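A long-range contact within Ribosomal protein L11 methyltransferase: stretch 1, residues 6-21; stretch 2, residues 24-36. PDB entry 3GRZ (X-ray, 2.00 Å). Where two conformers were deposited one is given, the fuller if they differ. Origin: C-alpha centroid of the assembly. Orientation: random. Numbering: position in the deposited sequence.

Stretch 1, residues 6-21: INLSRHLAIVPEWEDY
Stretch 2 24-36: VFKDQEIIRLDPG

Parallel strands close together in sequence need a connection that returns the chain to its starting end, and side chains pack over both faces of the ladder and bond beyond its ends. This methyltransferase segment is a compact example. Residues 12-16 and 29-33 run parallel, their axes inclined by 31° and 4.6 Å apart at closest approach. Leu-12 pairs with Glu-29 and the register continues one for one to Pro-16 with Leu-33, CA-CA 4.8 to 5.2 Å. Extended torsions (Ala-13 -130/152, Ile-31 -104/114) support the zigzag ladder: Glu-29 N to His-11 O 3.0 Å, Ala-13 N to Glu-29 O 2.9 Å, Ile-31 N to Ala-13 O 2.8 Å, Val-15 N to Ile-31 O 2.9 Å, Leu-33 N to Val-15 O 3.0 Å, and a weak last rung, Glu-17 N to Leu-33 O, 2.9 Å. Stretch 1 also folds on itself, with Ile-14 N bonded to Ile-6 O at 2.8 Å.

Side chains alternate. On the face carrying Leu-12, Ile-14, Glu-29 and Ile-31, Ile-31 (m, t) brings CD1 to 3.7 Å from Leu-12 CD2, whose chi angles (-127°, 103°) lie between wells. On the face of Ala-13, Val-15, Ile-30 and Arg-32, the m, m rotamer of Ile-30 sets CD1 3.8 Å from Ala-13 CB and 4.0 Å from Tyr-21 CD2, at the ring edge; Ile-30 CG2 lies 3.8 Å from Val-15 CB.

The side chain of Arg-32 (m, t, t, chi4 -90°) ends beside the type I turn Pro-16 to Glu-19. There Arg-32 NH2 donates to Glu-19 O at 2.6 Å, and Arg-32 NH1 adds a weak bond to Glu-19 O at 2.9 Å, so the cation meets a backbone carbonyl. Val-15 CG1 covers one guanidinium face, 3.4 Å from Arg-32 NH2.

At the other end, Arg-10 starts with CB pointing away, yet its t, p, t chain (chi4 77°) brings the guanidinium back, flat on Phe-25 (m, chi2 -49°), planes at 5° and Arg-10 CZ 3.8 Å from the Phe-25 ring centroid. This cation-pi stack leaves the guanidinium edge free for a salt bridge, Arg-10 NH2 to Asp-27 OD1, 2.9 Å; Asp-27 is p, within the type I turn Phe-25 to Gln-28.

Gln-28 (t, t, chi3 40°) reaches across: Gln-28 NE2 donates to Ser-9 O at 3.0 Å and weakly to Asn-7 OD1 at 3.3 Å. One water donates to Gln-28 OE1 (2.5 Å) and Asn-7 OD1 (2.6 Å) while accepting from Tyr-21 OH (2.7 Å).

Beyond the ladder, Trp-18 (p, chi2 76°) places CZ3 3.5 Å from Pro-35 CG.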

ATOM      1  N   ILE B   6     -12.499  -4.092 -10.452  1.00 43.81           N
ATOM      2  CA  ILE B   6     -11.492  -3.078 -10.175  1.00 40.73           C
ATOM      3  C   ILE B   6     -10.527  -3.703  -9.176  1.00 40.39           C
ATOM      4  O   ILE B   6     -10.841  -3.814  -7.993  1.00 36.31           O
ATOM      5  CB  ILE B   6     -12.121  -1.777  -9.584  1.00 42.63           C
ATOM      6  CG1 ILE B   6     -13.292  -1.270 -10.438  1.00 46.40           C
ATOM      7  CG2 ILE B   6     -11.059  -0.684  -9.375  1.00 48.20           C
ATOM      8  CD1 ILE B   6     -12.950  -0.926 -11.881  1.00 56.98           C
ATOM      9  N   ASN B   7      -9.374  -4.157  -9.661  1.00 38.48           N
ATOM     10  CA  ASN B   7      -8.314  -4.642  -8.773  1.00 46.94           C
ATOM     11  C   ASN B   7      -7.640  -3.473  -8.049  1.00 46.44           C
ATOM     12  O   ASN B   7      -7.097  -2.581  -8.690  1.00 54.28           O
ATOM     13  CB  ASN B   7      -7.273  -5.430  -9.561  1.00 46.36           C
ATOM     14  CG  ASN B   7      -7.735  -6.816  -9.905  1.00 47.46           C
ATOM     15  OD1 ASN B   7      -8.154  -7.585  -9.036  1.00 46.09           O
ATOM     16  ND2 ASN B   7      -7.646  -7.160 -11.177  1.00 53.65           N
ATOM     17  N   LEU B   8      -7.699  -3.465  -6.725  1.00 44.12           N
ATOM     18  CA  LEU B   8      -7.051  -2.401  -5.961  1.00 46.35           C
ATOM     19  C   LEU B   8      -5.667  -2.838  -5.486  1.00 43.37           C
ATOM     20  O   LEU B   8      -4.693  -2.096  -5.614  1.00 46.57           O
ATOM     21  CB  LEU B   8      -7.915  -1.972  -4.772  1.00 44.67           C
ATOM     22  CG  LEU B   8      -9.178  -1.157  -5.078  1.00 48.57           C
ATOM     23  CD1 LEU B   8      -9.912  -0.882  -3.796  1.00 54.74           C
ATOM     24  CD2 LEU B   8      -8.865   0.145  -5.790  1.00 48.60           C
ATOM     25  N   SER B   9      -5.601  -4.053  -4.949  1.00 43.50           N
ATOM     26  CA  SER B   9      -4.366  -4.624  -4.426  1.00 40.64           C
ATOM     27  C   SER B   9      -4.437  -6.141  -4.469  1.00 41.71           C
ATOM     28  O   SER B   9      -5.428  -6.709  -4.941  1.00 39.53           O
ATOM     29  CB  SER B   9      -4.120  -4.134  -2.993  1.00 44.53           C
ATOM     30  OG  SER B   9      -5.009  -4.725  -2.063  1.00 42.19           O
ATOM     31  N   ARG B  10      -3.382  -6.781  -3.969  1.00 35.31           N
ATOM     32  CA  ARG B  10      -3.332  -8.213  -3.728  1.00 35.07           C
ATOM     33  C   ARG B  10      -4.503  -8.723  -2.873  1.00 35.72           C
ATOM     34  O   ARG B  10      -4.976  -9.855  -3.051  1.00 35.77           O
ATOM     35  CB  ARG B  10      -1.978  -8.562  -3.071  1.00 38.12           C
ATOM     36  CG  ARG B  10      -1.835  -9.968  -2.465  1.00 38.09           C
ATOM     37  CD  ARG B  10      -1.958 -11.074  -3.502  1.00 39.86           C
ATOM     38  NE  ARG B  10      -1.894 -12.432  -2.951  1.00 35.33           N
ATOM     39  CZ  ARG B  10      -2.892 -13.041  -2.307  1.00 42.81           C
ATOM     40  NH1 ARG B  10      -4.057 -12.431  -2.118  1.00 40.45           N
ATOM     41  NH2 ARG B  10      -2.726 -14.274  -1.853  1.00 38.49           N
ATOM     42  N   HIS B  11      -4.964  -7.891  -1.950  1.00 34.72           N
ATOM     43  CA  HIS B  11      -5.972  -8.333  -1.003  1.00 38.32           C
ATOM     44  C   HIS B  11      -7.335  -7.664  -1.166  1.00 40.24           C
ATOM     45  O   HIS B  11      -8.225  -7.916  -0.367  1.00 44.50           O
ATOM     46  CB  HIS B  11      -5.454  -8.163   0.426  1.00 41.53           C
ATOM     47  CG  HIS B  11      -4.292  -9.049   0.747  1.00 42.10           C
ATOM     48  ND1 HIS B  11      -2.997  -8.582   0.812  1.00 40.64           N
ATOM     49  CD2 HIS B  11      -4.228 -10.380   0.998  1.00 38.29           C
ATOM     50  CE1 HIS B  11      -2.187  -9.583   1.105  1.00 38.36           C
ATOM     51  NE2 HIS B  11      -2.908 -10.684   1.222  1.00 40.82           N
ATOM     52  N   LEU B  12      -7.498  -6.823  -2.187  1.00 34.47           N
ATOM     53  CA  LEU B  12      -8.776  -6.157  -2.413  1.00 37.65           C
ATOM     54  C   LEU B  12      -9.109  -5.932  -3.884  1.00 38.85           C
ATOM     55  O   LEU B  12      -8.314  -5.352  -4.628  1.00 37.11           O
ATOM     56  CB  LEU B  12      -8.788  -4.806  -1.715  1.00 40.58           C
ATOM     57  CG  LEU B  12      -9.984  -4.596  -0.807  1.00 57.49           C
ATOM     58  CD1 LEU B  12      -9.546  -4.781   0.653  1.00 52.23           C
ATOM     59  CD2 LEU B  12     -10.543  -3.212  -1.059  1.00 58.38           C
ATOM     60  N   ALA B  13     -10.297  -6.389  -4.285  1.00 32.23           N
ATOM     61  CA  ALA B  13     -10.882  -6.032  -5.561  1.00 32.46           C
ATOM     62  C   ALA B  13     -12.329  -5.563  -5.367  1.00 32.73           C
ATOM     63  O   ALA B  13     -13.007  -5.946  -4.399  1.00 34.05           O
ATOM     64  CB  ALA B  13     -10.793  -7.217  -6.568  1.00 33.73           C
ATOM     65  N   ILE B  14     -12.785  -4.694  -6.258  1.00 32.00           N
ATOM     66  CA  ILE B  14     -14.157  -4.205  -6.206  1.00 32.19           C
ATOM     67  C   ILE B  14     -14.889  -4.749  -7.421  1.00 38.32           C
ATOM     68  O   ILE B  14     -14.362  -4.737  -8.535  1.00 35.06           O
ATOM     69  CB  ILE B  14     -14.251  -2.663  -6.204  1.00 35.84           C
ATOM     70  CG1 ILE B  14     -13.470  -2.054  -5.044  1.00 37.49           C
ATOM     71  CG2 ILE B  14     -15.710  -2.196  -6.136  1.00 38.45           C
ATOM     72  CD1 ILE B  14     -13.360  -0.539  -5.166  1.00 46.63           C
ATOM     73  N   VAL B  15     -16.110  -5.217  -7.188  1.00 41.11           N
ATOM     74  CA  VAL B  15     -16.899  -5.902  -8.196  1.00 48.98           C
ATOM     75  C   VAL B  15     -18.331  -5.347  -8.163  1.00 50.05           C
ATOM     76  O   VAL B  15     -18.847  -5.071  -7.089  1.00 45.28           O
ATOM     77  CB  VAL B  15     -16.791  -7.427  -7.936  1.00 50.48           C
ATOM     78  CG1 VAL B  15     -18.106  -8.154  -8.000  1.00 53.54           C
ATOM     79  CG2 VAL B  15     -15.770  -8.037  -8.864  1.00 58.62           C
ATOM     80  N   PRO B  16     -18.956  -5.122  -9.342  1.00 51.51           N
ATOM     81  CA  PRO B  16     -20.365  -4.703  -9.351  1.00 50.79           C
ATOM     82  C   PRO B  16     -21.230  -5.842  -8.820  1.00 46.89           C
ATOM     83  O   PRO B  16     -20.885  -7.002  -9.031  1.00 46.70           O
ATOM     84  CB  PRO B  16     -20.653  -4.461 -10.836  1.00 52.35           C
ATOM     85  CG  PRO B  16     -19.296  -4.320 -11.478  1.00 54.45           C
ATOM     86  CD  PRO B  16     -18.414  -5.234 -10.706  1.00 51.85           C
ATOM     87  N   GLU B  17     -22.323  -5.523  -8.130  1.00 43.45           N
ATOM     88  CA  GLU B  17     -23.104  -6.546  -7.401  1.00 50.10           C
ATOM     89  C   GLU B  17     -23.637  -7.732  -8.225  1.00 53.73           C
ATOM     90  O   GLU B  17     -23.807  -8.834  -7.689  1.00 53.67           O
ATOM     91  CB  GLU B  17     -24.240  -5.899  -6.592  1.00 52.09           C
ATOM     92  CG  GLU B  17     -25.287  -5.122  -7.402  1.00 66.76           C
ATOM     93  CD  GLU B  17     -26.454  -5.990  -7.872  1.00 78.72           C
ATOM     94  OE1 GLU B  17     -26.845  -6.917  -7.129  1.00 82.13           O
ATOM     95  OE2 GLU B  17     -26.978  -5.740  -8.984  1.00 77.87           O
ATOM     96  N   TRP B  18     -23.893  -7.498  -9.515  1.00 58.28           N
ATOM     97  CA  TRP B  18     -24.413  -8.525 -10.423  1.00 66.02           C
ATOM     98  C   TRP B  18     -23.380  -9.581 -10.841  1.00 67.72           C
ATOM     99  O   TRP B  18     -23.759 -10.692 -11.212  1.00 71.87           O
ATOM    100  CB  TRP B  18     -25.041  -7.885 -11.672  1.00 65.66           C
ATOM    101  CG  TRP B  18     -24.051  -7.239 -12.609  1.00 67.93           C
ATOM    102  CD1 TRP B  18     -23.203  -7.871 -13.487  1.00 70.65           C
ATOM    103  CD2 TRP B  18     -23.821  -5.838 -12.774  1.00 65.16           C
ATOM    104  NE1 TRP B  18     -22.450  -6.946 -14.169  1.00 72.43           N
ATOM    105  CE2 TRP B  18     -22.811  -5.691 -13.755  1.00 66.53           C
ATOM    106  CE3 TRP B  18     -24.365  -4.691 -12.186  1.00 65.67           C
ATOM    107  CZ2 TRP B  18     -22.337  -4.442 -14.162  1.00 69.29           C
ATOM    108  CZ3 TRP B  18     -23.895  -3.448 -12.594  1.00 70.32           C
ATOM    109  CH2 TRP B  18     -22.890  -3.334 -13.572  1.00 69.00           C
ATOM    110  N   GLU B  19     -22.095  -9.220 -10.799  1.00 66.23           N
ATOM    111  CA  GLU B  19     -21.000 -10.072 -11.291  1.00 66.43           C
ATOM    112  C   GLU B  19     -20.868 -11.388 -10.530  1.00 67.51           C
ATOM    113  O   GLU B  19     -21.176 -11.461  -9.345  1.00 64.54           O
ATOM    114  CB  GLU B  19     -19.669  -9.316 -11.233  1.00 67.05           C
ATOM    115  CG  GLU B  19     -19.352  -8.483 -12.464  1.00 73.28           C
ATOM    116  CD  GLU B  19     -18.344  -9.141 -13.400  1.00 81.87           C
ATOM    117  OE1 GLU B  19     -18.051 -10.350 -13.243  1.00 80.98           O
ATOM    118  OE2 GLU B  19     -17.838  -8.436 -14.299  1.00 85.52           O
ATOM    119  N   ASP B  20     -20.433 -12.432 -11.230  1.00 71.36           N
ATOM    120  CA  ASP B  20     -20.141 -13.711 -10.593  1.00 75.36           C
ATOM    121  C   ASP B  20     -18.639 -13.946 -10.703  1.00 74.23           C
ATOM    122  O   ASP B  20     -18.177 -14.733 -11.531  1.00 77.17           O
ATOM    123  CB  ASP B  20     -20.935 -14.845 -11.257  1.00 79.36           C
ATOM    124  CG  ASP B  20     -20.892 -16.146 -10.457  1.00 85.62           C
ATOM    125  OD1 ASP B  20     -20.524 -16.121  -9.260  1.00 87.86           O
ATOM    126  OD2 ASP B  20     -21.237 -17.201 -11.033  1.00 91.92           O
ATOM    127  N   TYR B  21     -17.883 -13.244  -9.861  1.00 72.20           N
ATOM    128  CA  TYR B  21     -16.431 -13.189 -10.002  1.00 65.40           C
ATOM    129  C   TYR B  21     -15.695 -14.114  -9.049  1.00 61.00           C
ATOM    130  O   TYR B  21     -15.919 -14.091  -7.842  1.00 59.74           O
ATOM    131  CB  TYR B  21     -15.926 -11.753  -9.840  1.00 65.16           C
ATOM    132  CG  TYR B  21     -14.440 -11.616 -10.065  1.00 65.47           C
ATOM    133  CD1 TYR B  21     -13.875 -11.911 -11.310  1.00 69.70           C
ATOM    134  CD2 TYR B  21     -13.595 -11.205  -9.034  1.00 61.53           C
ATOM    135  CE1 TYR B  21     -12.510 -11.797 -11.524  1.00 67.71           C
ATOM    136  CE2 TYR B  21     -12.224 -11.085  -9.241  1.00 58.46           C
ATOM    137  CZ  TYR B  21     -11.692 -11.379 -10.490  1.00 60.38           C
ATOM    138  OH  TYR B  21     -10.343 -11.265 -10.717  1.00 60.77           O
ATOM    139  N   VAL B  24      -8.513 -15.313  -8.787  1.00 51.02           N
ATOM    140  CA  VAL B  24      -7.446 -16.315  -8.852  1.00 52.39           C
ATOM    141  C   VAL B  24      -6.781 -16.542  -7.477  1.00 51.98           C
ATOM    142  O   VAL B  24      -6.437 -17.677  -7.135  1.00 51.83           O
ATOM    143  CB  VAL B  24      -6.438 -16.030 -10.021  1.00 57.06           C
ATOM    144  CG1 VAL B  24      -5.641 -14.735  -9.798  1.00 55.15           C
ATOM    145  CG2 VAL B  24      -5.509 -17.221 -10.256  1.00 62.34           C
ATOM    146  N   PHE B  25      -6.649 -15.474  -6.682  1.00 47.09           N
ATOM    147  CA  PHE B  25      -6.252 -15.589  -5.277  1.00 44.08           C
ATOM    148  C   PHE B  25      -7.495 -15.715  -4.413  1.00 52.34           C
ATOM    149  O   PHE B  25      -8.295 -14.776  -4.317  1.00 47.27           O
ATOM    150  CB  PHE B  25      -5.437 -14.378  -4.803  1.00 41.48           C
ATOM    151  CG  PHE B  25      -4.037 -14.308  -5.368  1.00 35.38           C
ATOM    152  CD1 PHE B  25      -3.190 -15.412  -5.329  1.00 38.16           C
ATOM    153  CD2 PHE B  25      -3.562 -13.122  -5.913  1.00 37.07           C
ATOM    154  CE1 PHE B  25      -1.896 -15.339  -5.842  1.00 40.30           C
ATOM    155  CE2 PHE B  25      -2.254 -13.036  -6.420  1.00 35.65           C
ATOM    156  CZ  PHE B  25      -1.431 -14.138  -6.391  1.00 34.03           C
ATOM    157  N   LYS B  26      -7.639 -16.874  -3.772  1.00 57.24           N
ATOM    158  CA  LYS B  26      -8.824 -17.195  -2.978  1.00 60.17           C
ATOM    159  C   LYS B  26      -9.033 -16.258  -1.782  1.00 59.66           C
ATOM    160  O   LYS B  26     -10.171 -16.012  -1.383  1.00 60.62           O
ATOM    161  CB  LYS B  26      -8.790 -18.665  -2.534  1.00 63.25           C
ATOM    162  CG  LYS B  26      -9.595 -19.614  -3.426  1.00 73.39           C
ATOM    163  CD  LYS B  26      -9.016 -19.748  -4.831  1.00 80.38           C
ATOM    164  CE  LYS B  26     -10.122 -19.897  -5.867  1.00 86.57           C
ATOM    165  NZ  LYS B  26      -9.660 -19.527  -7.240  1.00 85.14           N
ATOM    166  N   ASP B  27      -7.940 -15.720  -1.242  1.00 56.20           N
ATOM    167  CA  ASP B  27      -7.997 -14.791  -0.109  1.00 50.44           C
ATOM    168  C   ASP B  27      -7.968 -13.303  -0.498  1.00 50.99           C
ATOM    169  O   ASP B  27      -7.871 -12.433   0.378  1.00 53.78           O
ATOM    170  CB  ASP B  27      -6.879 -15.097   0.891  1.00 55.70           C
ATOM    171  CG  ASP B  27      -5.491 -14.933   0.291  1.00 62.38           C
ATOM    172  OD1 ASP B  27      -5.295 -15.301  -0.892  1.00 53.62           O
ATOM    173  OD2 ASP B  27      -4.597 -14.434   1.013  1.00 67.39           O
ATOM    174  N   GLN B  28      -8.043 -13.005  -1.797  1.00 45.53           N
ATOM    175  CA  GLN B  28      -8.268 -11.622  -2.228  1.00 43.30           C
ATOM    176  C   GLN B  28      -9.720 -11.269  -1.929  1.00 44.73           C
ATOM    177  O   GLN B  28     -10.641 -11.887  -2.470  1.00 43.46           O
ATOM    178  CB  GLN B  28      -7.971 -11.423  -3.716  1.00 40.74           C
ATOM    179  CG  GLN B  28      -8.129  -9.966  -4.165  1.00 28.49           C
ATOM    180  CD  GLN B  28      -7.963  -9.784  -5.645  1.00 38.20           C
ATOM    181  OE1 GLN B  28      -8.431 -10.603  -6.432  1.00 43.58           O
ATOM    182  NE2 GLN B  28      -7.310  -8.697  -6.046  1.00 38.04           N
ATOM    183  N   GLU B  29      -9.911 -10.296  -1.046  1.00 43.01           N
ATOM    184  CA  GLU B  29     -11.243  -9.864  -0.634  1.00 42.81           C
ATOM    185  C   GLU B  29     -12.002  -9.200  -1.792  1.00 41.75           C
ATOM    186  O   GLU B  29     -11.474  -8.321  -2.488  1.00 36.60           O
ATOM    187  CB  GLU B  29     -11.131  -8.907   0.554  1.00 42.12           C
ATOM    188  CG  GLU B  29     -12.414  -8.697   1.309  1.00 56.65           C
ATOM    189  CD  GLU B  29     -12.779  -9.865   2.223  1.00 60.40           C
ATOM    190  OE1 GLU B  29     -13.931 -10.339   2.127  1.00 62.13           O
ATOM    191  OE2 GLU B  29     -11.922 -10.300   3.031  1.00 55.35           O
ATOM    192  N   ILE B  30     -13.238  -9.641  -2.007  1.00 38.01           N
ATOM    193  CA  ILE B  30     -14.071  -9.066  -3.061  1.00 37.81           C
ATOM    194  C   ILE B  30     -15.133  -8.190  -2.419  1.00 39.56           C
ATOM    195  O   ILE B  30     -15.923  -8.655  -1.586  1.00 40.47           O
ATOM    196  CB  ILE B  30     -14.719 -10.159  -3.948  1.00 41.43           C
ATOM    197  CG1 ILE B  30     -13.651 -11.084  -4.569  1.00 46.57           C
ATOM    198  CG2 ILE B  30     -15.609  -9.546  -5.024  1.00 40.77           C
ATOM    199  CD1 ILE B  30     -12.485 -10.382  -5.300  1.00 41.06           C
ATOM    200  N   ILE B  31     -15.126  -6.908  -2.768  1.00 33.12           N
ATOM    201  CA  ILE B  31     -16.133  -6.004  -2.240  1.00 34.59           C
ATOM    202  C   ILE B  31     -17.167  -5.714  -3.327  1.00 35.68           C
ATOM    203  O   ILE B  31     -16.846  -5.130  -4.368  1.00 34.13           O
ATOM    204  CB  ILE B  31     -15.518  -4.715  -1.662  1.00 35.94           C
ATOM    205  CG1 ILE B  31     -14.635  -5.061  -0.458  1.00 38.42           C
ATOM    206  CG2 ILE B  31     -16.616  -3.721  -1.265  1.00 31.18           C
ATOM    207  CD1 ILE B  31     -13.965  -3.858   0.171  1.00 40.56           C
ATOM    208  N   ARG B  32     -18.392  -6.173  -3.074  1.00 36.54           N
ATOM    209  CA  ARG B  32     -19.506  -5.920  -3.978  0.50 35.53           C
ATOM    210  C   ARG B  32     -20.153  -4.566  -3.699  1.00 34.07           C
ATOM    211  O   ARG B  32     -20.443  -4.215  -2.552  1.00 33.28           O
ATOM    212  CB  ARG B  32     -20.519  -7.064  -3.911  0.50 35.29           C
ATOM    213  CG  ARG B  32     -19.899  -8.390  -4.320  0.50 44.40           C
ATOM    214  CD  ARG B  32     -20.904  -9.525  -4.438  0.50 50.67           C
ATOM    215  NE  ARG B  32     -20.284 -10.666  -5.108  0.50 59.32           N
ATOM    216  CZ  ARG B  32     -20.294 -10.858  -6.424  0.50 60.58           C
ATOM    217  NH1 ARG B  32     -19.692 -11.921  -6.945  0.50 59.58           N
ATOM    218  NH2 ARG B  32     -20.915  -9.997  -7.224  0.50 55.80           N
ATOM    219  N   LEU B  33     -20.346  -3.791  -4.765  1.00 29.70           N
ATOM    220  CA  LEU B  33     -20.999  -2.490  -4.682  1.00 35.94           C
ATOM    221  C   LEU B  33     -22.109  -2.410  -5.729  1.00 42.73           C
ATOM    222  O   LEU B  33     -21.976  -2.955  -6.823  1.00 42.72           O
ATOM    223  CB  LEU B  33     -20.002  -1.352  -4.923  1.00 37.81           C
ATOM    224  CG  LEU B  33     -18.829  -1.059  -3.972  1.00 37.53           C
ATOM    225  CD1 LEU B  33     -18.105   0.191  -4.434  1.00 37.86           C
ATOM    226  CD2 LEU B  33     -19.275  -0.894  -2.522  1.00 31.57           C
ATOM    227  N   ASP B  34     -23.194  -1.722  -5.386  1.00 40.47           N
ATOM    228  CA  ASP B  34     -24.335  -1.553  -6.285  1.00 45.32           C
ATOM    229  C   ASP B  34     -24.212  -0.196  -6.989  1.00 46.79           C
ATOM    230  O   ASP B  34     -24.330   0.848  -6.347  1.00 48.67           O
ATOM    231  CB  ASP B  34     -25.653  -1.687  -5.498  1.00 45.60           C
ATOM    232  CG  ASP B  34     -26.916  -1.608  -6.388  1.00 50.54           C
ATOM    233  OD1 ASP B  34     -26.843  -1.242  -7.586  1.00 44.42           O
ATOM    234  OD2 ASP B  34     -28.003  -1.918  -5.862  1.00 46.25           O
ATOM    235  N   PRO B  35     -23.977  -0.213  -8.319  1.00 53.86           N
ATOM    236  CA  PRO B  35     -23.771   0.991  -9.128  1.00 55.58           C
ATOM    237  C   PRO B  35     -25.024   1.843  -9.263  1.00 51.97           C
ATOM    238  O   PRO B  35     -24.924   3.036  -9.541  1.00 59.19           O
ATOM    239  CB  PRO B  35     -23.389   0.428 -10.503  1.00 56.67           C
ATOM    240  CG  PRO B  35     -22.982  -0.968 -10.249  1.00 59.71           C
ATOM    241  CD  PRO B  35     -23.888  -1.419  -9.158  1.00 55.92           C
ATOM    242  N   GLY B  36     -26.187   1.229  -9.066  1.00 53.38           N
ATOM    243  CA  GLY B  36     -27.465   1.940  -9.062  1.00 53.87           C
ATOM    244  C   GLY B  36     -27.643   2.873  -7.874  1.00 54.08           C
ATOM    245  O   GLY B  36     -28.438   3.811  -7.934  1.00 55.84           O
TER
HETATM  246  O   HOH W   1      -9.281  -9.883  -8.695  1.00 51.97           O
HETATM  247  O   HOH W   2      -8.645 -13.402 -10.736  1.00 51.53           O